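Local coordinates for protein transcription factor tau 138 kDa subunit (Saccharomyces cerevisiae, PDB 5AIM) that forms part of TFIIIC, which activates tRNA and 5S RNA genes by binding intragenic promoter elements and helps assemble the RNA polymerase III initiation complex, at residues D88-Q91 and R92-K96. Numbering follows the deposited sequence.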
# COMPACT_ATOMS: atom_id res chain seq x y z
N ASP A 88 2.56 -10.53 14.69
CA ASP A 88 2.05 -11.87 14.46
C ASP A 88 1.40 -11.97 13.07
O ASP A 88 1.68 -12.90 12.31
CB ASP A 88 1.03 -12.26 15.54
CG ASP A 88 0.45 -13.64 15.32
OD1 ASP A 88 1.10 -14.63 15.72
OD2 ASP A 88 -0.66 -13.74 14.76
N ALA A 89 0.57 -10.99 12.75
CA ALA A 89 -0.10 -10.95 11.45
C ALA A 89 0.90 -10.78 10.31
O ALA A 89 0.78 -11.42 9.25
CB ALA A 89 -1.10 -9.81 11.42
N ILE A 90 1.91 -9.95 10.53
CA ILE A 90 2.94 -9.73 9.52
C ILE A 90 3.67 -11.04 9.25
O ILE A 90 3.83 -11.45 8.09
CB ILE A 90 3.93 -8.62 9.96
CG1 ILE A 90 3.20 -7.27 10.07
CG2 ILE A 90 5.08 -8.49 8.96
CD1 ILE A 90 4.03 -6.16 10.68
N GLN A 91 4.12 -11.71 10.31
CA GLN A 91 4.84 -12.97 10.14
C GLN A 91 3.94 -14.05 9.54
O GLN A 91 4.40 -14.84 8.71
CB GLN A 91 5.46 -13.43 11.46
CG GLN A 91 6.58 -12.52 11.94
CD GLN A 91 7.71 -12.38 10.93
OE1 GLN A 91 7.95 -13.27 10.12
NE2 GLN A 91 8.39 -11.24 10.98
N ARG A 92 2.67 -14.08 9.94
CA ARG A 92 1.73 -15.04 9.35
C ARG A 92 1.61 -14.80 7.85
O ARG A 92 1.63 -15.74 7.05
CB ARG A 92 0.36 -14.95 10.02
CG ARG A 92 0.18 -15.92 11.19
CD ARG A 92 -1.26 -15.98 11.68
NE ARG A 92 -1.60 -14.86 12.56
CZ ARG A 92 -2.28 -13.78 12.19
NH1 ARG A 92 -2.72 -13.63 10.94
NH2 ARG A 92 -2.53 -12.83 13.08
N TYR A 93 1.50 -13.53 7.46
CA TYR A 93 1.45 -13.19 6.04
C TYR A 93 2.74 -13.60 5.32
O TYR A 93 2.69 -14.21 4.25
CB TYR A 93 1.18 -11.69 5.86
CG TYR A 93 1.13 -11.24 4.42
CD1 TYR A 93 -0.05 -11.30 3.69
CD2 TYR A 93 2.26 -10.73 3.79
CE1 TYR A 93 -0.09 -10.87 2.37
CE2 TYR A 93 2.22 -10.30 2.48
CZ TYR A 93 1.05 -10.37 1.77
OH TYR A 93 1.02 -9.95 0.46
N ILE A 94 3.90 -13.28 5.89
CA ILE A 94 5.17 -13.68 5.28
C ILE A 94 5.23 -15.19 5.10
O ILE A 94 5.64 -15.68 4.04
CB ILE A 94 6.38 -13.20 6.11
CG1 ILE A 94 6.48 -11.68 6.06
CG2 ILE A 94 7.70 -13.85 5.62
CD1 ILE A 94 7.43 -11.09 7.08
N LEU A 95 4.82 -15.92 6.12
CA LEU A 95 4.83 -17.38 6.06
C LEU A 95 3.87 -17.90 4.98
O LEU A 95 4.22 -18.79 4.21
CB LEU A 95 4.44 -17.98 7.41
CG LEU A 95 4.47 -19.51 7.48
CD1 LEU A 95 5.90 -20.02 7.40
CD2 LEU A 95 3.78 -20.00 8.74
N LYS A 96 2.66 -17.34 4.94
CA LYS A 96 1.66 -17.77 3.96
C LYS A 96 2.11 -17.54 2.51
O LYS A 96 1.85 -18.37 1.63
CB LYS A 96 0.33 -17.05 4.22
CG LYS A 96 -0.76 -17.38 3.20
CD LYS A 96 -2.11 -16.83 3.64
NZ LYS A 96 -4.53 -16.67 3.04
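Asp-88 to Gln-91 and Arg-92 to Lys-96 are consecutive turns of helix 87-96, joined by four i to i+4 backbone hydrogen bonds, from Arg-92 N to Asp-88 O (2.8 Å) through Leu-95 N to Gln-91 O (2.8 Å). One turn apart on an exposed side, Asp-88 and Arg-92 form a salt bridge. A bend at chi3 (-80°) turns the Arg-92 guanidinium back along the helix. Arg-92 NE (2.6 Å) and NH2 (2.7 Å) both converge on Asp-88 OD2. The grip is side-on but far from coplanar, the carboxylate and guanidinium planes standing 54° apart; NE approaches OD2 from above the carboxylate plane, NH2 meets it nearly along its C-O bond, and both hydrogen bonds are well bent. Ala-89 CA sits over one face of the Arg-92 guanidinium, near its rim, and Ala-89 CB is 3.7 Å from Arg-92 NH2. This C-terminal helix belongs to the extended winged helix domain and packs against its small antiparallel sheet. There Ile-90 CG2 touches Ile-94 CD1 at 4.0 Å, and both side chains reach strands 28-30 and 78-81. Tyr-93 meets the ring of Tyr-30 and hydrogen-bonds through OH to that residue's backbone N. Gln-91, bent at chi2, runs alongside Ile-94 with OE1 3.8 Å from CD1 of Ile-94, while its NE2 hydrogen-bonds to Glu-87.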